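Local coordinates for protein MFP2b (Ascaris suum, PDB 2BJR) that enhances polymerisation of the major sperm protein (MSP) in the amoeboid motility of nematode sperm and carries a bound zinc ion, at residues 9-14 against 110-115; 92-97 against 102-107; 96-101 against 116-121. All blocks are in the same frame, centred on the assembly; numbering follows the deposited sequence.

Contact 1: residues 9-14 against 110-115; sequences DTWAFG and EMLRCG. With SO4 (sulfate ion), chain D.
The indole of W11 meets C114 and L112 obliquely, neither squarely over its face nor squarely at its edge, and its pyrrole edge carries a water. C114 SG lies 4.0 Å from the centroid of the five-membered ring of W11 and 40° off the ring normal, a cysteine sulfur-aromatic contact; the nearest ring atom is NE1 of W11, 3.4 Å from C114 SG. At the benzo end, CZ2 of W11 touches CD1 of L112 at 4.0 Å, the two side chains reaching toward each other from opposite directions. V35 and L37 of strand 34-40, L80 of strand 76-81 and the ring of H46 also pack on the indole.

The N-H of W11 points in the ring plane to water 2, with NE1 2.9 Å from its oxygen. That water gives its own protons to D9 OD2 and to R113 O, the latter at 2.8 Å. Water 1 donates to D9 OD2 and accepts from R113 N, so OD2 works through solvent while D9 OD1 turns to Y93 and R165. The same carboxylate presses on leucine: D9 OD2 is 3.1 Å from L112 CD1. With chi1 at -51°, CG of D9 sits beside its own backbone N and the carboxylate swings toward residues 110-115.

On the far part of the strand, F13 N donates to O4 of a sulfate, probably from the crystallisation liquor. Polar coupling between the segments therefore runs through solvent: water 2 joins D9, W11 and R113 O, water 1 joins D9 to R113 N, and the fit probably depends on both.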
loop_
_atom_site.group_PDB
_atom_site.type_symbol
_atom_site.label_atom_id
_atom_site.label_comp_id
_atom_site.label_asym_id
_atom_site.label_seq_id
_atom_site.Cartn_x
_atom_site.Cartn_y
_atom_site.Cartn_z
ATOM N N ASP A 9 -9.838 5.298 18.754
ATOM C CA ASP A 9 -9.487 5.229 17.350
ATOM C C ASP A 9 -9.845 6.488 16.614
ATOM O O ASP A 9 -10.879 7.113 16.876
ATOM C CB ASP A 9 -10.209 4.041 16.712
ATOM C CG ASP A 9 -10.018 2.790 17.480
ATOM O OD1 ASP A 9 -8.859 2.336 17.585
ATOM O OD2 ASP A 9 -10.951 2.201 18.042
ATOM N N THR A 10 -9.023 6.881 15.665
ATOM C CA THR A 10 -9.336 7.994 14.803
ATOM C C THR A 10 -9.797 7.493 13.459
ATOM O O THR A 10 -9.040 6.820 12.730
ATOM C CB THR A 10 -8.134 8.906 14.563
ATOM O OG1 THR A 10 -7.744 9.531 15.780
ATOM C CG2 THR A 10 -8.512 10.065 13.676
ATOM N N TRP A 11 -11.013 7.889 13.127
ATOM C CA TRP A 11 -11.600 7.666 11.822
ATOM C C TRP A 11 -11.561 8.997 11.120
ATOM O O TRP A 11 -12.385 9.901 11.364
ATOM C CB TRP A 11 -13.037 7.111 11.962
ATOM C CG TRP A 11 -13.016 5.755 12.563
ATOM C CD1 TRP A 11 -13.157 5.454 13.870
ATOM C CD2 TRP A 11 -12.801 4.504 11.888
ATOM N NE1 TRP A 11 -13.079 4.100 14.054
ATOM C CE2 TRP A 11 -12.864 3.494 12.852
ATOM C CE3 TRP A 11 -12.616 4.134 10.560
ATOM C CZ2 TRP A 11 -12.702 2.140 12.550
ATOM C CZ3 TRP A 11 -12.490 2.790 10.263
ATOM C CH2 TRP A 11 -12.515 1.809 11.252
ATOM N N ALA A 12 -10.577 9.148 10.250
ATOM C CA ALA A 12 -10.302 10.407 9.617
ATOM C C ALA A 12 -11.225 10.743 8.494
ATOM O O ALA A 12 -11.749 9.875 7.813
ATOM C CB ALA A 12 -8.825 10.439 9.115
ATOM N N PHE A 13 -11.362 12.036 8.252
ATOM C CA PHE A 13 -12.228 12.619 7.241
ATOM C C PHE A 13 -11.799 12.166 5.875
ATOM O O PHE A 13 -10.621 12.346 5.470
ATOM C CB PHE A 13 -12.109 14.150 7.342
ATOM C CG PHE A 13 -12.845 14.926 6.275
ATOM C CD1 PHE A 13 -14.220 14.781 6.094
ATOM C CD2 PHE A 13 -12.162 15.851 5.493
ATOM C CE1 PHE A 13 -14.889 15.531 5.137
ATOM C CE2 PHE A 13 -12.826 16.591 4.533
ATOM C CZ PHE A 13 -14.186 16.431 4.360
ATOM N N GLY A 14 -12.755 11.644 5.120
ATOM C CA GLY A 14 -12.453 10.991 3.848
ATOM C C GLY A 14 -13.336 11.402 2.710
ATOM O O GLY A 14 -14.223 10.673 2.333
ATOM N N GLU A 110 -8.152 -4.843 23.169
ATOM C CA GLU A 110 -9.515 -4.359 22.815
ATOM C C GLU A 110 -9.741 -4.514 21.328
ATOM O O GLU A 110 -8.890 -4.101 20.561
ATOM C CB GLU A 110 -9.649 -2.858 23.043
ATOM C CG GLU A 110 -9.632 -2.427 24.480
ATOM C CD GLU A 110 -9.632 -0.932 24.659
ATOM O OE1 GLU A 110 -9.446 -0.177 23.691
ATOM O OE2 GLU A 110 -9.786 -0.503 25.825
HETATM N N MSE A 111 -10.879 -5.039 20.913
HETATM C CA MSE A 111 -11.143 -5.248 19.491
HETATM C C MSE A 111 -11.571 -3.946 18.904
HETATM O O MSE A 111 -12.385 -3.217 19.497
HETATM C CB MSE A 111 -12.218 -6.307 19.262
HETATM C CG MSE A 111 -11.928 -7.696 19.704
HETATM SE SE MSE A 111 -10.198 -8.474 19.038
HETATM C CE MSE A 111 -9.077 -8.058 20.573
ATOM N N LEU A 112 -11.032 -3.611 17.747
ATOM C CA LEU A 112 -11.496 -2.445 17.078
ATOM C C LEU A 112 -12.955 -2.668 16.670
ATOM O O LEU A 112 -13.322 -3.708 16.120
ATOM C CB LEU A 112 -10.663 -2.136 15.884
ATOM C CG LEU A 112 -11.165 -1.031 14.961
ATOM C CD1 LEU A 112 -10.820 0.286 15.589
ATOM C CD2 LEU A 112 -10.536 -1.119 13.561
ATOM N N ARG A 113 -13.776 -1.670 16.955
ATOM C CA ARG A 113 -15.190 -1.739 16.565
ATOM C C ARG A 113 -15.797 -0.353 16.512
ATOM O O ARG A 113 -15.277 0.585 17.141
ATOM C CB ARG A 113 -15.973 -2.597 17.535
ATOM C CG ARG A 113 -16.041 -1.991 18.923
ATOM C CD ARG A 113 -16.609 -2.939 19.940
ATOM N NE ARG A 113 -18.019 -3.219 19.649
ATOM C CZ ARG A 113 -18.744 -4.099 20.300
ATOM N NH1 ARG A 113 -18.191 -4.819 21.268
ATOM N NH2 ARG A 113 -20.017 -4.297 19.980
ATOM N N CYS A 114 -16.881 -0.229 15.754
ATOM C CA CYS A 114 -17.781 0.940 15.802
ATOM C C CYS A 114 -19.171 0.405 15.977
ATOM O O CYS A 114 -19.712 -0.252 15.107
ATOM C CB CYS A 114 -17.677 1.809 14.558
ATOM S SG CYS A 114 -16.013 2.383 14.165
ATOM N N GLY A 115 -19.722 0.580 17.164
ATOM C CA GLY A 115 -21.019 -0.008 17.459
ATOM C C GLY A 115 -20.942 -1.510 17.305
ATOM O O GLY A 115 -20.051 -2.178 17.838
HETATM S S SO4 D . -9.034 14.215 10.187
HETATM O O1 SO4 D . -8.875 15.642 10.539
HETATM O O2 SO4 D . -8.635 14.095 8.782
HETATM O O3 SO4 D . -8.135 13.426 11.046
HETATM O O4 SO4 D . -10.420 13.808 10.465
HETATM O O HOH W 1 -12.581 0.234 19.037
HETATM O O HOH W 2 -13.491 2.730 16.611
#

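Contact 2: residues 92-97 against 102-107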
loop_
_atom_site.group_PDB
_atom_site.type_symbol
_atom_site.label_atom_id
_atom_site.label_comp_id
_atom_site.label_asym_id
_atom_site.label_seq_id
_atom_site.Cartn_x
_atom_site.Cartn_y
_atom_site.Cartn_z
ATOM N N TRP A 92 -1.460 0.311 19.653
ATOM C CA TRP A 92 -1.077 0.025 18.253
ATOM C C TRP A 92 -1.978 -1.098 17.752
ATOM O O TRP A 92 -2.577 -1.840 18.534
ATOM C CB TRP A 92 0.406 -0.399 18.120
ATOM C CG TRP A 92 0.862 -1.541 19.026
ATOM C CD1 TRP A 92 1.213 -1.451 20.361
ATOM C CD2 TRP A 92 1.105 -2.900 18.658
ATOM N NE1 TRP A 92 1.598 -2.675 20.834
ATOM C CE2 TRP A 92 1.557 -3.584 19.817
ATOM C CE3 TRP A 92 0.969 -3.624 17.478
ATOM C CZ2 TRP A 92 1.857 -4.944 19.820
ATOM C CZ3 TRP A 92 1.299 -4.974 17.480
ATOM C CH2 TRP A 92 1.724 -5.618 18.645
ATOM N N TYR A 93 -2.129 -1.167 16.433
ATOM C CA TYR A 93 -3.030 -2.139 15.815
ATOM C C TYR A 93 -2.302 -3.418 15.438
ATOM O O TYR A 93 -1.173 -3.397 14.908
ATOM C CB TYR A 93 -3.672 -1.523 14.588
ATOM C CG TYR A 93 -4.671 -0.421 14.872
ATOM C CD1 TYR A 93 -4.718 0.722 14.077
ATOM C CD2 TYR A 93 -5.619 -0.540 15.892
ATOM C CE1 TYR A 93 -5.651 1.705 14.290
ATOM C CE2 TYR A 93 -6.566 0.461 16.095
ATOM C CZ TYR A 93 -6.570 1.561 15.304
ATOM O OH TYR A 93 -7.497 2.567 15.514
ATOM N N ASN A 94 -2.918 -4.528 15.776
ATOM C CA ASN A 94 -2.394 -5.850 15.478
ATOM C C ASN A 94 -3.495 -6.672 14.822
ATOM O O ASN A 94 -4.587 -6.797 15.376
ATOM C CB ASN A 94 -1.940 -6.510 16.778
ATOM C CG ASN A 94 -1.138 -7.779 16.559
ATOM O OD1 ASN A 94 -0.666 -8.057 15.458
ATOM N ND2 ASN A 94 -0.987 -8.560 17.613
ATOM N N TRP A 95 -3.227 -7.243 13.654
ATOM C CA TRP A 95 -4.240 -8.050 12.969
ATOM C C TRP A 95 -4.184 -9.463 13.475
ATOM O O TRP A 95 -3.142 -10.087 13.421
ATOM C CB TRP A 95 -4.028 -8.029 11.442
ATOM C CG TRP A 95 -4.257 -6.734 10.763
ATOM C CD1 TRP A 95 -3.410 -5.702 10.667
ATOM C CD2 TRP A 95 -5.454 -6.329 10.045
ATOM N NE1 TRP A 95 -3.986 -4.661 9.976
ATOM C CE2 TRP A 95 -5.227 -5.030 9.556
ATOM C CE3 TRP A 95 -6.688 -6.926 9.812
ATOM C CZ2 TRP A 95 -6.168 -4.329 8.811
ATOM C CZ3 TRP A 95 -7.617 -6.251 9.057
ATOM C CH2 TRP A 95 -7.360 -4.959 8.571
ATOM N N ILE A 96 -5.295 -10.001 13.974
ATOM C CA ILE A 96 -5.349 -11.351 14.496
ATOM C C ILE A 96 -6.371 -12.185 13.759
ATOM O O ILE A 96 -7.282 -11.648 13.136
ATOM C CB ILE A 96 -5.700 -11.349 16.003
ATOM C CG1 ILE A 96 -7.154 -10.832 16.215
ATOM C CG2 ILE A 96 -4.727 -10.513 16.727
ATOM C CD1 ILE A 96 -7.644 -10.997 17.635
ATOM N N LYS A 97 -6.273 -13.505 13.891
ATOM C CA LYS A 97 -7.286 -14.383 13.348
ATOM C C LYS A 97 -8.559 -14.209 14.150
ATOM O O LYS A 97 -8.532 -14.084 15.375
ATOM C CB LYS A 97 -6.876 -15.847 13.424
ATOM C CG LYS A 97 -5.753 -16.230 12.454
ATOM C CD LYS A 97 -5.590 -17.756 12.443
ATOM C CE LYS A 97 -4.151 -18.199 12.533
ATOM N NZ LYS A 97 -4.070 -19.669 12.888
ATOM N N PHE A 102 -11.019 -14.244 21.415
ATOM C CA PHE A 102 -11.313 -14.443 22.853
ATOM C C PHE A 102 -10.034 -14.518 23.663
ATOM O O PHE A 102 -9.905 -13.824 24.648
ATOM C CB PHE A 102 -12.220 -15.660 23.098
ATOM C CG PHE A 102 -13.566 -15.564 22.394
ATOM C CD1 PHE A 102 -13.949 -16.512 21.452
ATOM C CD2 PHE A 102 -14.415 -14.495 22.651
ATOM C CE1 PHE A 102 -15.186 -16.410 20.797
ATOM C CE2 PHE A 102 -15.649 -14.380 22.001
ATOM C CZ PHE A 102 -16.025 -15.330 21.066
ATOM N N ASP A 103 -9.060 -15.295 23.198
ATOM C CA ASP A 103 -7.743 -15.366 23.841
ATOM C C ASP A 103 -7.067 -14.004 23.910
ATOM O O ASP A 103 -6.494 -13.601 24.927
ATOM C CB ASP A 103 -6.865 -16.352 23.077
ATOM C CG ASP A 103 -7.392 -17.758 23.156
ATOM O OD1 ASP A 103 -8.388 -17.992 23.910
ATOM O OD2 ASP A 103 -6.881 -18.698 22.517
ATOM N N LYS A 104 -7.190 -13.269 22.826
ATOM C CA LYS A 104 -6.591 -11.970 22.730
ATOM C C LYS A 104 -7.269 -10.976 23.664
ATOM O O LYS A 104 -6.615 -10.195 24.339
ATOM C CB LYS A 104 -6.660 -11.518 21.284
ATOM C CG LYS A 104 -5.619 -10.583 20.908
ATOM C CD LYS A 104 -4.201 -11.205 20.788
ATOM C CE LYS A 104 -3.271 -10.033 20.665
ATOM N NZ LYS A 104 -1.856 -10.274 20.990
HETATM N N MSE A 105 -8.575 -11.023 23.741
HETATM C CA MSE A 105 -9.277 -10.140 24.665
HETATM C C MSE A 105 -8.932 -10.459 26.126
HETATM O O MSE A 105 -8.776 -9.553 26.932
HETATM C CB MSE A 105 -10.783 -10.235 24.428
HETATM C CG MSE A 105 -11.188 -9.486 23.194
HETATM SE SE MSE A 105 -13.176 -9.558 23.045
HETATM C CE MSE A 105 -13.358 -11.267 22.262
ATOM N N ASP A 106 -8.782 -11.735 26.425
ATOM C CA ASP A 106 -8.418 -12.181 27.769
ATOM C C ASP A 106 -6.990 -11.804 28.190
ATOM O O ASP A 106 -6.690 -11.809 29.379
ATOM C CB ASP A 106 -8.588 -13.705 27.882
ATOM C CG ASP A 106 -10.056 -14.152 27.822
ATOM O OD1 ASP A 106 -10.998 -13.307 27.945
ATOM O OD2 ASP A 106 -10.346 -15.341 27.638
ATOM N N LYS A 107 -6.125 -11.495 27.225
ATOM C CA LYS A 107 -4.767 -11.035 27.481
ATOM C C LYS A 107 -4.739 -9.523 27.496
ATOM O O LYS A 107 -3.684 -8.902 27.661
ATOM C CB LYS A 107 -3.793 -11.576 26.432
ATOM C CG LYS A 107 -3.369 -13.029 26.658
ATOM C CD LYS A 107 -2.494 -13.528 25.500
ATOM C CE LYS A 107 -2.407 -15.041 25.432
ATOM N NZ LYS A 107 -1.797 -15.466 24.122
#
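K104 lays its aliphatic chain against I96 and carries its ammonium past N94 to E166, so one long side chain spans two residues on the helix-facing side of strand 92-97. Its CG is anti to the backbone N (chi1 -153°), and the chain then bends at chi2 (72°) before running on nearly extended. Because of that bend, the part near the helix meets isoleucine and the tip comes alongside the asparagine amide. CB of K104 is 3.8 Å from CD1 of I96, with CG of K104 almost as close to the same methyl; K104 CD passes I96 CG2 at 4.2 Å.

I96 holds CG1 between its backbone N and carbonyl carbon (chi1 67°), and the extended second torsion pushes CD1 out toward the helix. N94 and K104 cross at about a right angle, the amide nitrogen ND2 of N94 lying 3.9 Å from NZ of K104. Two donors stand side by side here because both are directed to E166: its OE2 takes a salt bridge from K104 and a hydrogen bond from N94. The shared carboxylate would be expected to offset the lysine charge.

Helix 101-106 lies against one face of the three-stranded antiparallel sheet, over side chains of edge strand 92-97. Central strand 161-166 supplies E166, while M111 on edge strand 110-111 packs against both I96 and M105.

Contact 3: residues 96-101 against 116-121; sequences IKYSDR and DSFPIL
Y98 opens a 3-10 segment, 98-100, at the end of strand 92-97, just before helix 101-106, and from this corner its ring reaches strand 117-122 of a neighbouring antiparallel sheet. The partner ring is F118, and the two meet edge to edge: CE1 of Y98 lies 3.8 Å from CZ of F118, each near the plane of the other ring, with the side chains crossing at about a right angle. F118 CE1 is equally close to Y98 CE1, so the touch is shared along the rim of the phenyl ring. I120 adds a looser contact, its CD1 standing obliquely 4.2 Å from CD1 of Y98.

With CG anti to the backbone N (chi1 178°), the tyrosine ring extends away from the turn toward the strand. R101 then folds back over it: NH1 rides 3.3 Å above the plane of Y98, offset toward the rim, while CZ of Y98 lies over the centre of the guanidinium. The same NH1 donates to Y98 O at 2.9 Å, coming from above the carbonyl plane, 50° out of it. R101 N also donates to that oxygen from the opposite face, so two bonds hold the carbonyl of Y98 while the guanidinium lies on its ring.

I162 of strand 161-166 touches Y98, R101 and F118 alike, and A134 of strand 130-135 lies against F118 and I120. The result is a small, largely buried junction of aromatic and aliphatic side chains between two antiparallel sheets, with a 3-10 turn leading from an edge strand into a short helix, in the first cytosolic motility protein family region.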
loop_
_atom_site.group_PDB
_atom_site.type_symbol
_atom_site.label_atom_id
_atom_site.label_comp_id
_atom_site.label_asym_id
_atom_site.label_seq_id
_atom_site.Cartn_x
_atom_site.Cartn_y
_atom_site.Cartn_z
ATOM N N ILE A 96 -5.295 -10.001 13.974
ATOM C CA ILE A 96 -5.349 -11.351 14.496
ATOM C C ILE A 96 -6.371 -12.185 13.759
ATOM O O ILE A 96 -7.282 -11.648 13.136
ATOM C CB ILE A 96 -5.700 -11.349 16.003
ATOM C CG1 ILE A 96 -7.154 -10.832 16.215
ATOM C CG2 ILE A 96 -4.727 -10.513 16.727
ATOM C CD1 ILE A 96 -7.644 -10.997 17.635
ATOM N N LYS A 97 -6.273 -13.505 13.891
ATOM C CA LYS A 97 -7.286 -14.383 13.348
ATOM C C LYS A 97 -8.559 -14.209 14.150
ATOM O O LYS A 97 -8.532 -14.084 15.375
ATOM C CB LYS A 97 -6.876 -15.847 13.424
ATOM C CG LYS A 97 -5.753 -16.230 12.454
ATOM C CD LYS A 97 -5.590 -17.756 12.443
ATOM C CE LYS A 97 -4.151 -18.199 12.533
ATOM N NZ LYS A 97 -4.070 -19.669 12.888
ATOM N N TYR A 98 -9.674 -14.246 13.443
ATOM C CA TYR A 98 -10.970 -14.073 14.056
ATOM C C TYR A 98 -11.142 -15.148 15.155
ATOM O O TYR A 98 -11.675 -14.864 16.223
ATOM C CB TYR A 98 -12.013 -14.212 12.970
ATOM C CG TYR A 98 -13.416 -14.103 13.435
ATOM C CD1 TYR A 98 -13.966 -12.854 13.750
ATOM C CD2 TYR A 98 -14.201 -15.229 13.587
ATOM C CE1 TYR A 98 -15.288 -12.755 14.203
ATOM C CE2 TYR A 98 -15.522 -15.143 14.019
ATOM C CZ TYR A 98 -16.062 -13.911 14.330
ATOM O OH TYR A 98 -17.402 -13.817 14.722
ATOM N N SER A 99 -10.623 -16.348 14.920
ATOM C CA SER A 99 -10.774 -17.427 15.895
ATOM C C SER A 99 -10.013 -17.154 17.187
ATOM O O SER A 99 -10.341 -17.751 18.208
ATOM C CB SER A 99 -10.351 -18.782 15.304
ATOM O OG SER A 99 -8.980 -18.755 14.927
ATOM N N ASP A 100 -9.034 -16.251 17.151
ATOM C CA ASP A 100 -8.195 -15.936 18.315
ATOM C C ASP A 100 -8.687 -14.760 19.138
ATOM O O ASP A 100 -7.970 -14.323 20.069
ATOM C CB ASP A 100 -6.748 -15.651 17.870
ATOM C CG ASP A 100 -6.007 -16.909 17.446
ATOM O OD1 ASP A 100 -6.413 -18.011 17.914
ATOM O OD2 ASP A 100 -5.022 -16.873 16.642
ATOM N N ARG A 101 -9.870 -14.219 18.832
ATOM C CA ARG A 101 -10.286 -12.959 19.452
ATOM C C ARG A 101 -10.500 -13.100 20.971
ATOM O O ARG A 101 -10.141 -12.199 21.727
ATOM C CB ARG A 101 -11.534 -12.390 18.771
ATOM C CG ARG A 101 -12.783 -13.274 18.819
ATOM C CD ARG A 101 -13.853 -12.849 17.780
ATOM N NE ARG A 101 -15.106 -13.587 17.907
ATOM C CZ ARG A 101 -15.290 -14.872 17.581
ATOM N NH1 ARG A 101 -14.309 -15.624 17.118
ATOM N NH2 ARG A 101 -16.482 -15.418 17.733
ATOM N N ASP A 116 -21.807 -2.072 16.503
ATOM C CA ASP A 116 -21.789 -3.518 16.345
ATOM C C ASP A 116 -20.968 -3.973 15.112
ATOM O O ASP A 116 -20.929 -5.141 14.833
ATOM C CB ASP A 116 -23.209 -4.063 16.206
ATOM C CG ASP A 116 -23.942 -4.203 17.556
ATOM O OD1 ASP A 116 -23.317 -4.367 18.619
ATOM O OD2 ASP A 116 -25.174 -4.244 17.586
ATOM N N SER A 117 -20.307 -3.052 14.428
ATOM C CA SER A 117 -19.597 -3.398 13.198
ATOM C C SER A 117 -18.107 -3.441 13.499
ATOM O O SER A 117 -17.569 -2.561 14.198
ATOM C CB SER A 117 -19.906 -2.401 12.127
ATOM O OG SER A 117 -19.041 -2.506 11.003
ATOM N N PHE A 118 -17.438 -4.453 12.959
ATOM C CA PHE A 118 -15.990 -4.413 12.936
ATOM C C PHE A 118 -15.419 -4.851 11.601
ATOM O O PHE A 118 -15.990 -5.724 10.935
ATOM C CB PHE A 118 -15.387 -5.223 14.016
ATOM C CG PHE A 118 -15.851 -6.601 14.097
ATOM C CD1 PHE A 118 -15.057 -7.645 13.648
ATOM C CD2 PHE A 118 -17.030 -6.905 14.762
ATOM C CE1 PHE A 118 -15.476 -8.965 13.793
ATOM C CE2 PHE A 118 -17.452 -8.216 14.892
ATOM C CZ PHE A 118 -16.688 -9.241 14.429
ATOM N N PRO A 119 -14.324 -4.241 11.202
ATOM C CA PRO A 119 -13.662 -4.677 9.964
ATOM C C PRO A 119 -13.242 -6.128 10.003
ATOM O O PRO A 119 -12.815 -6.628 11.069
ATOM C CB PRO A 119 -12.455 -3.756 9.877
ATOM C CG PRO A 119 -12.829 -2.562 10.696
ATOM C CD PRO A 119 -13.640 -3.087 11.828
ATOM N N ILE A 120 -13.358 -6.811 8.862
ATOM C CA ILE A 120 -12.904 -8.182 8.719
ATOM C C ILE A 120 -12.285 -8.352 7.325
ATOM O O ILE A 120 -12.863 -7.938 6.308
ATOM C CB ILE A 120 -14.015 -9.177 9.051
ATOM C CG1 ILE A 120 -13.484 -10.598 9.094
ATOM C CG2 ILE A 120 -15.209 -9.059 8.120
ATOM C CD1 ILE A 120 -14.499 -11.570 9.749
ATOM N N LEU A 121 -11.075 -8.890 7.320
ATOM C CA LEU A 121 -10.320 -9.136 6.094
ATOM C C LEU A 121 -10.306 -10.607 5.740
ATOM O O LEU A 121 -9.764 -11.434 6.443
ATOM C CB LEU A 121 -8.899 -8.608 6.262
ATOM C CG LEU A 121 -8.040 -8.765 5.014
ATOM C CD1 LEU A 121 -8.501 -7.905 3.846
ATOM C CD2 LEU A 121 -6.628 -8.405 5.397
#

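All three contacts lie on the same side of the chain's centre, within the first cytosolic motility protein family region. Contacts 2 and 3 have centres about 9 Å apart and share I96 and K97 on strand 92-97; contact 1 is about 16 Å from contact 2 and 13 Å from contact 3. Along the chain, contact 2 is nested inside the loop closed by contact 1, whereas contacts 1 and 3 alternate. M111 of contact 1 also touches R101 of contact 3. Contact 2 packs the helix on the three-stranded sheet, contact 1 joins that region to the six-stranded sheet bearing strand 10-15, and contact 3 joins it to the four-stranded sheet bearing 117-122.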